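Local atomic coordinates of RpfR (Cronobacter turicensis, PDB entry 6DGG), a protein that folds as a PAS domain, a small sensory-type module of helices on an antiparallel sheet, and holds lauric acid in an internal pocket. Residues Arg87-His92 / Phe101-Gly106; Asn7-Ile12 / Asn23-Glu28; Pro49-Ala54 / Glu72-Thr77; Val42-Met47 / Ala54-Val59. All blocks are in the same frame, centred on the assembly; numbering follows the deposited sequence. Where two conformers were deposited one is given.

Contact 1: Arg87-His92 / Phe101-Gly106. With DAO (lauric acid), chain B.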
# COMPACT_ATOMS: atom_id res chain seq x y z
N ARG A 87 -1.92 3.06 -7.86
CA ARG A 87 -1.47 4.27 -8.53
C ARG A 87 -0.58 5.00 -7.52
O ARG A 87 -1.07 5.43 -6.47
CB ARG A 87 -2.66 5.13 -8.92
CG ARG A 87 -3.79 4.40 -9.66
CD ARG A 87 -5.10 5.19 -9.56
NE ARG A 87 -6.27 4.47 -10.07
CZ ARG A 87 -6.91 3.51 -9.41
NH1 ARG A 87 -6.50 3.09 -8.21
NH2 ARG A 87 -7.98 2.94 -9.95
N ASN A 88 0.71 5.13 -7.84
CA ASN A 88 1.71 5.55 -6.87
C ASN A 88 2.38 6.85 -7.30
O ASN A 88 2.79 7.01 -8.45
CB ASN A 88 2.76 4.44 -6.73
CG ASN A 88 2.25 3.26 -5.93
OD1 ASN A 88 1.11 3.25 -5.45
ND2 ASN A 88 3.08 2.25 -5.79
N LYS A 89 2.50 7.78 -6.35
CA LYS A 89 3.13 9.06 -6.63
C LYS A 89 3.60 9.66 -5.31
O LYS A 89 3.12 9.28 -4.24
CB LYS A 89 2.17 10.02 -7.32
CG LYS A 89 0.99 10.46 -6.44
CD LYS A 89 0.03 11.36 -7.18
CE LYS A 89 -1.16 11.70 -6.30
NZ LYS A 89 -2.02 10.52 -6.02
N PHE A 90 4.52 10.60 -5.41
CA PHE A 90 4.94 11.35 -4.24
C PHE A 90 3.84 12.30 -3.79
O PHE A 90 3.04 12.78 -4.60
CB PHE A 90 6.16 12.21 -4.57
CG PHE A 90 7.45 11.45 -4.63
CD1 PHE A 90 7.96 10.81 -3.52
CD2 PHE A 90 8.18 11.41 -5.81
CE1 PHE A 90 9.16 10.13 -3.58
CE2 PHE A 90 9.37 10.73 -5.88
CZ PHE A 90 9.87 10.09 -4.76
N VAL A 91 3.82 12.58 -2.49
CA VAL A 91 3.08 13.74 -2.01
C VAL A 91 3.57 14.97 -2.74
O VAL A 91 4.78 15.15 -2.95
CB VAL A 91 3.27 13.90 -0.49
CG1 VAL A 91 2.63 15.18 -0.00
CG2 VAL A 91 2.69 12.71 0.24
N HIS A 92 2.64 15.84 -3.14
CA HIS A 92 3.00 17.08 -3.81
C HIS A 92 3.94 17.93 -2.95
O HIS A 92 3.53 18.45 -1.92
CB HIS A 92 1.74 17.88 -4.14
CG HIS A 92 2.00 19.19 -4.82
ND1 HIS A 92 2.53 20.27 -4.16
CD2 HIS A 92 1.80 19.59 -6.10
CE1 HIS A 92 2.65 21.28 -5.00
NE2 HIS A 92 2.21 20.90 -6.18
N PHE A 101 7.27 10.99 1.36
CA PHE A 101 6.15 10.06 1.45
C PHE A 101 5.61 9.72 0.07
O PHE A 101 5.54 10.57 -0.83
CB PHE A 101 5.04 10.62 2.33
CG PHE A 101 5.46 10.86 3.73
CD1 PHE A 101 5.91 9.81 4.51
CD2 PHE A 101 5.44 12.13 4.28
CE1 PHE A 101 6.31 10.01 5.81
CE2 PHE A 101 5.85 12.34 5.58
CZ PHE A 101 6.28 11.28 6.35
N LEU A 102 5.21 8.46 -0.07
CA LEU A 102 4.64 7.89 -1.28
C LEU A 102 3.17 7.60 -0.99
O LEU A 102 2.86 6.93 0.01
CB LEU A 102 5.39 6.60 -1.62
CG LEU A 102 4.76 5.62 -2.59
CD1 LEU A 102 4.56 6.26 -3.93
CD2 LEU A 102 5.61 4.36 -2.70
N ILE A 103 2.28 8.14 -1.82
CA ILE A 103 0.85 7.87 -1.72
C ILE A 103 0.54 6.69 -2.63
O ILE A 103 0.78 6.76 -3.84
CB ILE A 103 0.01 9.08 -2.13
CG1 ILE A 103 0.30 10.30 -1.27
CG2 ILE A 103 -1.49 8.76 -2.03
CD1 ILE A 103 -0.21 11.58 -1.90
N CYS A 104 -0.00 5.62 -2.06
CA CYS A 104 -0.42 4.45 -2.83
C CYS A 104 -1.94 4.40 -2.86
O CYS A 104 -2.58 4.23 -1.83
CB CYS A 104 0.15 3.17 -2.22
SG CYS A 104 1.95 3.22 -2.05
N SER A 105 -2.51 4.53 -4.06
CA SER A 105 -3.95 4.63 -4.24
C SER A 105 -4.42 3.36 -4.96
O SER A 105 -4.24 3.23 -6.18
CB SER A 105 -4.27 5.89 -5.04
OG SER A 105 -5.64 5.99 -5.38
N GLY A 106 -5.03 2.45 -4.21
CA GLY A 106 -5.31 1.10 -4.68
C GLY A 106 -6.77 0.80 -4.97
O GLY A 106 -7.66 1.25 -4.24
O1 DAO B . 4.97 -2.53 -5.56
O2 DAO B . 5.42 -0.70 -6.64
C1 DAO B . 4.99 -1.28 -5.60
C2 DAO B . 4.51 -0.49 -4.37
C3 DAO B . 3.17 -1.04 -3.84
C4 DAO B . 2.81 -0.55 -2.41
C5 DAO B . 1.40 -1.03 -2.03
C6 DAO B . 0.93 -0.75 -0.58
C7 DAO B . 0.14 -1.98 -0.06
C8 DAO B . -0.99 -1.68 0.93
C9 DAO B . -1.78 -2.98 1.16
C10 DAO B . -2.68 -2.97 2.40
C11 DAO B . -4.09 -2.44 2.11
C12 DAO B . -4.98 -3.52 1.50
O HOH W 1 -1.26 7.87 -5.39
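Arg87 sets out with CG anti to its own carbonyl carbon (chi1 -50°) and runs extended to NE, so that CB and CG pass Ser105 O; chi4 of 78° then turns CZ, and NH1 donates to that oxygen at 3.0 Å. Arg87 N reaches the same oxygen at 2.9 Å from the opposite face of its plane. NH2 is hydrogen-bonded to Thr107 OG1. Beyond this double grip the two strands, neighbours in the antiparallel PAS sheet, form a regular ladder: Ser105 N bonds to Arg87 O, Ile103 N to Lys89 O, Lys89 N to Ile103 O. On the face of Arg87 and Ser105, a water gives its hydrogens to Arg87 O and Ile103 O and accepts from Lys89 NZ. Val91, just past the strand, crosses Ile103 at about a right angle, CG2 touching CG1 at 3.7 Å. The other face carries Asn88, Leu102 and Cys104; Leu102 CD1 rests against Lys89 O at 3.4 Å, and Cys104 SG approaches lauric acid C4 at 3.9 Å. The hairpin thus has two chemistries: one face mixes Ile103 with Arg87, Lys89 and Ser105 and has a water bridging the strands; on the other, Cys104 sulphur faces the alkyl chain.

Contact 2: Asn7-Ile12 / Asn23-Glu28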
# COMPACT_ATOMS: atom_id res chain seq x y z
N ASN A 7 -13.77 4.05 -2.12
CA ASN A 7 -13.71 2.94 -3.05
C ASN A 7 -12.30 2.40 -3.20
O ASN A 7 -12.08 1.47 -3.99
CB ASN A 7 -14.20 3.39 -4.43
CG ASN A 7 -15.49 4.15 -4.35
OD1 ASN A 7 -16.47 3.65 -3.82
ND2 ASN A 7 -15.48 5.39 -4.83
N SER A 8 -11.34 2.95 -2.47
CA SER A 8 -9.93 2.70 -2.70
C SER A 8 -9.26 2.40 -1.37
O SER A 8 -9.66 2.92 -0.33
CB SER A 8 -9.28 3.93 -3.29
OG SER A 8 -9.98 4.37 -4.44
N VAL A 9 -8.22 1.57 -1.42
CA VAL A 9 -7.32 1.38 -0.30
C VAL A 9 -6.18 2.38 -0.44
O VAL A 9 -5.46 2.38 -1.44
CB VAL A 9 -6.81 -0.07 -0.22
CG1 VAL A 9 -7.97 -1.00 0.11
CG2 VAL A 9 -6.13 -0.51 -1.50
N ILE A 10 -6.09 3.30 0.51
CA ILE A 10 -5.16 4.42 0.46
C ILE A 10 -4.15 4.23 1.58
O ILE A 10 -4.51 4.26 2.76
CB ILE A 10 -5.89 5.77 0.59
CG1 ILE A 10 -6.96 5.91 -0.50
CG2 ILE A 10 -4.92 6.91 0.53
CD1 ILE A 10 -6.46 5.76 -1.94
N VAL A 11 -2.89 4.03 1.21
CA VAL A 11 -1.81 3.78 2.15
C VAL A 11 -0.66 4.71 1.80
O VAL A 11 -0.28 4.82 0.63
CB VAL A 11 -1.37 2.30 2.10
CG1 VAL A 11 -0.23 2.03 3.08
CG2 VAL A 11 -2.56 1.38 2.40
N ILE A 12 -0.14 5.42 2.80
CA ILE A 12 0.99 6.32 2.62
C ILE A 12 2.21 5.68 3.27
O ILE A 12 2.12 5.19 4.40
CB ILE A 12 0.69 7.71 3.19
CG1 ILE A 12 -0.56 8.29 2.52
CG2 ILE A 12 1.89 8.64 3.00
CD1 ILE A 12 -0.99 9.63 3.06
N ASN A 23 -6.20 3.79 5.38
CA ASN A 23 -7.57 4.27 5.44
C ASN A 23 -8.57 3.18 5.85
O ASN A 23 -8.22 2.02 6.05
CB ASN A 23 -7.99 4.98 4.15
CG ASN A 23 -8.35 4.01 3.04
OD1 ASN A 23 -7.73 2.96 2.88
ND2 ASN A 23 -9.37 4.36 2.25
N ARG A 24 -9.84 3.56 5.94
CA ARG A 24 -10.84 2.67 6.50
C ARG A 24 -11.04 1.43 5.64
O ARG A 24 -11.24 0.32 6.16
CB ARG A 24 -12.16 3.41 6.69
CG ARG A 24 -13.20 2.61 7.46
CD ARG A 24 -14.39 3.49 7.86
NE ARG A 24 -14.00 4.58 8.75
CZ ARG A 24 -14.84 5.48 9.26
NH1 ARG A 24 -16.14 5.42 8.96
NH2 ARG A 24 -14.39 6.43 10.06
N LEU A 25 -11.02 1.57 4.31
CA LEU A 25 -11.18 0.39 3.48
C LEU A 25 -10.00 -0.56 3.65
O LEU A 25 -10.18 -1.78 3.60
CB LEU A 25 -11.39 0.78 2.02
CG LEU A 25 -11.81 -0.36 1.08
CD1 LEU A 25 -13.09 -1.06 1.56
CD2 LEU A 25 -12.01 0.12 -0.35
N SER A 26 -8.80 -0.02 3.87
CA SER A 26 -7.65 -0.86 4.19
C SER A 26 -7.90 -1.65 5.47
O SER A 26 -7.57 -2.83 5.55
CB SER A 26 -6.39 -0.01 4.32
OG SER A 26 -6.10 0.66 3.10
N GLU A 27 -8.48 -0.99 6.48
CA GLU A 27 -8.84 -1.69 7.72
C GLU A 27 -9.83 -2.81 7.44
O GLU A 27 -9.70 -3.91 7.98
CB GLU A 27 -9.43 -0.70 8.73
CG GLU A 27 -8.49 0.44 9.12
CD GLU A 27 -9.10 1.38 10.13
OE1 GLU A 27 -10.35 1.45 10.23
OE2 GLU A 27 -8.34 2.07 10.85
N GLU A 28 -10.85 -2.55 6.61
CA GLU A 28 -11.86 -3.56 6.35
C GLU A 28 -11.26 -4.79 5.65
O GLU A 28 -11.62 -5.93 5.97
CB GLU A 28 -13.01 -2.96 5.55
CG GLU A 28 -13.81 -1.93 6.34
CD GLU A 28 -14.82 -1.18 5.48
OE1 GLU A 28 -15.19 -1.68 4.40
OE2 GLU A 28 -15.25 -0.08 5.90
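Asn23 lays its carboxamide against Ile10, CG lying 3.9 Å from Ile10 CB where the two side chains cross obliquely. It is the N-cap of helix 24-30 in the PAS fold, and the same side chain fastens the start of that helix to strand 9-13. CG occupies the crowded position between backbone N and carbonyl carbon (chi1 79°), which brings it to the strand, and chi2 of -38° sets the turn of the amide. ND2 donates to Ser8 O at 3.0 Å, with that oxygen close to the amide plane. OD1 takes Ile10 N at 2.9 Å; the N-H points almost straight at the oxygen (175°), yet the nitrogen stands high above the plane of the Asn23 carbonyl. The backbone closes the ring of bonds with Asn23 N to Ile10 O.

OD1 has work inside the helix as well. Ser26 OG donates to it at 2.8 Å, nearly along the C=O axis, and Ser26 N adds a weak capping bond. One carbonyl oxygen therefore ties helix start and strand backbone together, and these donors would probably polarise it. Next to this polar knot Leu25 packs on the residues leading into the strand, its CD2 reaching Ser8 N at 3.6 Å and its CG meeting Val9 CG1.

Strand 9-13 also pairs with strand 102-108 through Val9 and Val11, and Val11 and Ser26 both touch the lauric acid. The Ser26 hydroxyl touches two valines of the strand, OG lying 3.5 Å from Val9 CB and 3.7 Å from Val11 CG2.

Contact 3: Pro49-Ala54 / Glu72-Thr77. With DAO (lauric acid), chain B.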
# COMPACT_ATOMS: atom_id res chain seq x y z
N PRO A 49 6.57 -13.39 0.07
CA PRO A 49 7.98 -13.03 -0.11
C PRO A 49 8.30 -12.55 -1.50
O PRO A 49 9.05 -11.57 -1.66
CB PRO A 49 8.72 -14.33 0.26
CG PRO A 49 7.81 -14.98 1.26
CD PRO A 49 6.41 -14.68 0.76
N ALA A 50 7.75 -13.20 -2.53
CA ALA A 50 8.05 -12.80 -3.90
C ALA A 50 7.51 -11.41 -4.20
O ALA A 50 8.19 -10.60 -4.85
CB ALA A 50 7.45 -13.81 -4.88
N GLU A 51 6.29 -11.12 -3.77
CA GLU A 51 5.72 -9.80 -4.01
C GLU A 51 6.45 -8.74 -3.21
O GLU A 51 6.71 -7.64 -3.71
CB GLU A 51 4.22 -9.80 -3.68
CG GLU A 51 3.37 -10.51 -4.70
CD GLU A 51 3.35 -9.77 -6.02
OE1 GLU A 51 2.35 -9.09 -6.29
OE2 GLU A 51 4.34 -9.84 -6.77
N ALA A 52 6.80 -9.06 -1.95
CA ALA A 52 7.52 -8.10 -1.11
C ALA A 52 8.86 -7.72 -1.72
O ALA A 52 9.25 -6.55 -1.71
CB ALA A 52 7.72 -8.70 0.28
N SER A 53 9.59 -8.70 -2.24
CA SER A 53 10.89 -8.42 -2.83
C SER A 53 10.75 -7.50 -4.03
O SER A 53 11.48 -6.51 -4.17
CB SER A 53 11.58 -9.72 -3.22
OG SER A 53 12.00 -10.42 -2.07
N ALA A 54 9.80 -7.80 -4.92
CA ALA A 54 9.60 -6.94 -6.08
C ALA A 54 9.16 -5.54 -5.64
O ALA A 54 9.68 -4.54 -6.14
CB ALA A 54 8.55 -7.55 -7.00
N GLU A 72 0.50 -3.63 -10.40
CA GLU A 72 -0.42 -4.61 -9.85
C GLU A 72 0.32 -5.46 -8.82
O GLU A 72 1.45 -5.93 -9.06
CB GLU A 72 -1.03 -5.49 -10.95
CG GLU A 72 -1.83 -4.70 -11.98
CD GLU A 72 -2.47 -5.56 -13.05
OE1 GLU A 72 -2.55 -6.80 -12.88
OE2 GLU A 72 -2.90 -4.98 -14.07
N ARG A 73 -0.30 -5.63 -7.65
CA ARG A 73 0.33 -6.31 -6.53
C ARG A 73 -0.69 -7.24 -5.90
O ARG A 73 -1.82 -6.82 -5.60
CB ARG A 73 0.78 -5.27 -5.49
CG ARG A 73 1.85 -5.67 -4.52
CD ARG A 73 3.20 -5.22 -5.00
NE ARG A 73 3.68 -6.16 -5.99
CZ ARG A 73 4.63 -5.91 -6.89
NH1 ARG A 73 4.98 -6.88 -7.72
NH2 ARG A 73 5.21 -4.73 -6.98
N TRP A 74 -0.31 -8.49 -5.69
CA TRP A 74 -1.13 -9.40 -4.90
C TRP A 74 -0.90 -9.08 -3.43
O TRP A 74 0.25 -8.97 -2.98
CB TRP A 74 -0.75 -10.86 -5.18
CG TRP A 74 -1.31 -11.40 -6.47
CD1 TRP A 74 -0.63 -11.59 -7.64
CD2 TRP A 74 -2.66 -11.83 -6.71
NE1 TRP A 74 -1.49 -12.10 -8.60
CE2 TRP A 74 -2.73 -12.27 -8.04
CE3 TRP A 74 -3.81 -11.90 -5.92
CZ2 TRP A 74 -3.90 -12.76 -8.60
CZ3 TRP A 74 -4.97 -12.38 -6.47
CH2 TRP A 74 -5.01 -12.81 -7.80
N ILE A 75 -2.00 -8.94 -2.67
CA ILE A 75 -1.98 -8.44 -1.30
C ILE A 75 -2.70 -9.44 -0.41
O ILE A 75 -3.78 -9.92 -0.75
CB ILE A 75 -2.66 -7.06 -1.20
CG1 ILE A 75 -1.93 -6.00 -2.02
CG2 ILE A 75 -2.81 -6.62 0.25
CD1 ILE A 75 -0.51 -5.75 -1.61
N LYS A 76 -2.11 -9.72 0.76
CA LYS A 76 -2.71 -10.61 1.75
C LYS A 76 -3.82 -9.87 2.49
O LYS A 76 -3.56 -8.86 3.16
CB LYS A 76 -1.64 -11.08 2.73
CG LYS A 76 -0.50 -11.85 2.09
CD LYS A 76 0.60 -12.21 3.08
CE LYS A 76 0.14 -13.21 4.14
NZ LYS A 76 1.25 -13.59 5.08
N THR A 77 -5.05 -10.37 2.38
CA THR A 77 -6.20 -9.80 3.07
C THR A 77 -6.83 -10.86 3.96
O THR A 77 -6.43 -12.03 3.97
CB THR A 77 -7.25 -9.30 2.07
OG1 THR A 77 -8.00 -10.41 1.57
CG2 THR A 77 -6.61 -8.54 0.91
O1 DAO B . 4.97 -2.53 -5.56
O2 DAO B . 5.42 -0.70 -6.64
C1 DAO B . 4.99 -1.28 -5.60
C2 DAO B . 4.51 -0.49 -4.37
C3 DAO B . 3.17 -1.04 -3.84
C4 DAO B . 2.81 -0.55 -2.41
C5 DAO B . 1.40 -1.03 -2.03
C6 DAO B . 0.93 -0.75 -0.58
C7 DAO B . 0.14 -1.98 -0.06
C8 DAO B . -0.99 -1.68 0.93
C9 DAO B . -1.78 -2.98 1.16
C10 DAO B . -2.68 -2.97 2.40
C11 DAO B . -4.09 -2.44 2.11
C12 DAO B . -4.98 -3.52 1.50
O HOH W 2 2.14 -8.95 -9.07
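The carboxylate end of the lauric acid pocket is built partly here, where Arg73 on strand 69-77 reaches past Glu51 on helix 49-65. Arg73 is bent twice, chi2 at 96° bringing CD round and chi3 at -81° turning NE, and the guanidinium ends between the glutamate and the ligand. NH2 donates to lauric acid O1 at 2.6 Å, with that oxygen at the edge of the guanidinium, in its plane. On the glutamate side NH1 forms a salt bridge to Glu51 OE2 at 3.2 Å, meeting it from above the carboxylate plane, and NE gives OE1 a weak bond, also 3.2 Å, as part of the same salt bridge. The two flat groups stand 70° apart, so this is not a coplanar two-pronged pair. OE1 is gripped further: Trp74 N donates to the anti lone pair of OE1 at 2.8 Å, and a water bridges it to Glu72 O. Ala54 CB packs on NH1 at 3.7 Å. Glu51 is therefore a second-shell residue that fixes the arginine and probably offsets part of its charge. Tyr69, Ser55 and Asn58 complete the polar cluster round the ligand carboxylate. The result is a PAS ligand pocket, with a helix and an outer strand of the antiparallel sheet meeting at the fatty acid head.

Contact 4: Val42-Met47 / Ala54-Val59. With DAO (lauric acid), chain B.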
# COMPACT_ATOMS: atom_id res chain seq x y z
N VAL A 42 5.02 -2.38 5.30
CA VAL A 42 3.92 -2.83 4.46
C VAL A 42 4.27 -4.11 3.71
O VAL A 42 3.40 -4.96 3.47
CB VAL A 42 3.52 -1.68 3.51
CG1 VAL A 42 4.52 -1.52 2.37
CG2 VAL A 42 2.13 -1.88 3.00
N PHE A 43 5.54 -4.28 3.33
CA PHE A 43 5.93 -5.44 2.53
C PHE A 43 5.83 -6.72 3.34
O PHE A 43 5.25 -7.72 2.90
CB PHE A 43 7.35 -5.27 2.00
CG PHE A 43 7.62 -3.93 1.38
CD1 PHE A 43 6.89 -3.50 0.29
CD2 PHE A 43 8.62 -3.12 1.88
CE1 PHE A 43 7.15 -2.27 -0.29
CE2 PHE A 43 8.89 -1.89 1.30
CZ PHE A 43 8.15 -1.46 0.22
N THR A 44 6.43 -6.74 4.53
CA THR A 44 6.43 -7.98 5.30
C THR A 44 5.06 -8.26 5.89
O THR A 44 4.70 -9.42 6.12
CB THR A 44 7.51 -7.93 6.38
OG1 THR A 44 7.23 -6.86 7.28
CG2 THR A 44 8.88 -7.71 5.76
N LEU A 45 4.26 -7.21 6.11
CA LEU A 45 2.95 -7.39 6.72
C LEU A 45 1.90 -7.87 5.72
O LEU A 45 1.04 -8.68 6.07
CB LEU A 45 2.52 -6.06 7.36
CG LEU A 45 1.25 -5.98 8.20
CD1 LEU A 45 1.16 -7.12 9.21
CD2 LEU A 45 1.23 -4.63 8.93
N PHE A 46 1.95 -7.41 4.46
CA PHE A 46 0.83 -7.61 3.54
C PHE A 46 1.20 -8.30 2.23
O PHE A 46 0.34 -8.39 1.34
CB PHE A 46 0.13 -6.28 3.23
CG PHE A 46 -0.49 -5.63 4.42
CD1 PHE A 46 -1.50 -6.26 5.12
CD2 PHE A 46 -0.05 -4.38 4.85
CE1 PHE A 46 -2.07 -5.66 6.23
CE2 PHE A 46 -0.62 -3.78 5.95
CZ PHE A 46 -1.63 -4.42 6.65
N MET A 47 2.42 -8.81 2.08
CA MET A 47 2.81 -9.41 0.82
C MET A 47 3.55 -10.72 1.05
O MET A 47 4.23 -10.92 2.05
CB MET A 47 3.70 -8.47 -0.00
CG MET A 47 3.08 -7.10 -0.26
SD MET A 47 4.17 -6.07 -1.24
CE MET A 47 3.31 -4.51 -1.12
N ALA A 54 9.80 -7.80 -4.92
CA ALA A 54 9.60 -6.94 -6.08
C ALA A 54 9.16 -5.54 -5.64
O ALA A 54 9.68 -4.54 -6.14
CB ALA A 54 8.55 -7.55 -7.00
N SER A 55 8.22 -5.48 -4.70
CA SER A 55 7.65 -4.21 -4.27
C SER A 55 8.68 -3.34 -3.56
O SER A 55 8.76 -2.13 -3.80
CB SER A 55 6.49 -4.50 -3.33
OG SER A 55 5.74 -3.33 -3.05
N ARG A 56 9.48 -3.95 -2.68
CA ARG A 56 10.51 -3.21 -1.98
C ARG A 56 11.49 -2.58 -2.97
O ARG A 56 11.89 -1.42 -2.81
CB ARG A 56 11.23 -4.13 -0.99
CG ARG A 56 12.05 -3.43 0.07
CD ARG A 56 12.49 -4.42 1.18
NE ARG A 56 12.55 -5.79 0.69
CZ ARG A 56 11.82 -6.81 1.16
NH1 ARG A 56 10.97 -6.64 2.17
NH2 ARG A 56 11.96 -8.01 0.62
N ARG A 57 11.88 -3.33 -4.00
CA ARG A 57 12.78 -2.77 -5.01
C ARG A 57 12.12 -1.63 -5.78
O ARG A 57 12.79 -0.64 -6.12
CB ARG A 57 13.26 -3.86 -5.97
CG ARG A 57 14.16 -4.87 -5.31
CD ARG A 57 14.60 -5.95 -6.29
NE ARG A 57 15.13 -7.11 -5.59
CZ ARG A 57 14.69 -8.36 -5.71
NH1 ARG A 57 13.69 -8.66 -6.53
NH2 ARG A 57 15.27 -9.32 -5.01
N ASN A 58 10.82 -1.75 -6.06
CA ASN A 58 10.10 -0.67 -6.73
C ASN A 58 10.13 0.60 -5.89
O ASN A 58 10.41 1.70 -6.40
CB ASN A 58 8.64 -1.08 -6.96
CG ASN A 58 8.47 -1.99 -8.14
OD1 ASN A 58 9.43 -2.46 -8.73
ND2 ASN A 58 7.20 -2.26 -8.48
N VAL A 59 9.82 0.48 -4.60
CA VAL A 59 9.72 1.67 -3.76
C VAL A 59 11.10 2.31 -3.59
O VAL A 59 11.25 3.53 -3.72
CB VAL A 59 9.05 1.34 -2.42
CG1 VAL A 59 9.10 2.53 -1.47
CG2 VAL A 59 7.61 0.90 -2.67
O1 DAO B . 4.97 -2.53 -5.56
O2 DAO B . 5.42 -0.70 -6.64
C1 DAO B . 4.99 -1.28 -5.60
C2 DAO B . 4.51 -0.49 -4.37
C3 DAO B . 3.17 -1.04 -3.84
C4 DAO B . 2.81 -0.55 -2.41
C5 DAO B . 1.40 -1.03 -2.03
C6 DAO B . 0.93 -0.75 -0.58
C7 DAO B . 0.14 -1.98 -0.06
C8 DAO B . -0.99 -1.68 0.93
C9 DAO B . -1.78 -2.98 1.16
C10 DAO B . -2.68 -2.97 2.40
C11 DAO B . -4.09 -2.44 2.11
C12 DAO B . -4.98 -3.52 1.50
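The Phe43 ring is held between Val42 CG1 on one face and Arg56 CA on the other, with Val59 CG2 and Ser55 OG at its edge. Arg56 CA makes a CH-pi contact, 3.9 Å from the ring centroid and 18° off the normal, and Arg56 CG adds aliphatic cover beside CE2. Phe43 thus fills the gap between helices 42-46 and 49-65 of the PAS fold, which run nearly antiparallel, their segment axes 10.3 Å apart; no hydrogen bond joins the two segments. The Phe46 ring lies deeper along the pocket, sandwiched between Leu45 CG over its centre and lauric acid C10 on the opposite face.

Ser55 is where packing turns polar. Its OG is anti to the backbone N (chi1 -170°), which directs the hydroxyl out of the helix to donate to lauric acid O1 at 2.7 Å. Phe43 CE1 and the methyl of Met47 close in around that hydroxyl, CE coming within 3.3 Å of OG, so carbon atoms flank the hydroxyl beside its bond to the ligand. One helical turn further, Asn58 ND2 donates to O2, the other oxygen of the same carboxylate, at 3.0 Å; Arg73 and Tyr69 also bond to the carboxylate. The alkyl chain runs on past helix 42-46, where Val42 CG2 touches C7.

Val59 serves ring and ligand with a single methyl: CG2 lies 3.8 Å from Phe43 CZ and 3.8 Å from lauric acid C2.

Contact 2 comes first along the chain; contacts 4 and 3 follow with alternating segments, and contact 1 closes the series. Contacts 3 and 4 are close neighbours, their centres about 6 Å apart, sharing Ala54 and helix 49-65. Contacts 1, 2 and 3 all reach the same five-stranded antiparallel sheet, where strand 102-108 lies between strands 9-13 and 80-90, and strand 69-77 borders 80-90. Contacts 1 and 2 meet directly through that sheet. Contact 2 lies on the opposite side of the chain's centre from contacts 3 and 4, its centre about 17 Å from the centre of each. Together they surround one lauric acid, with contacts 3 and 4 holding its carboxylate between helix and sheet.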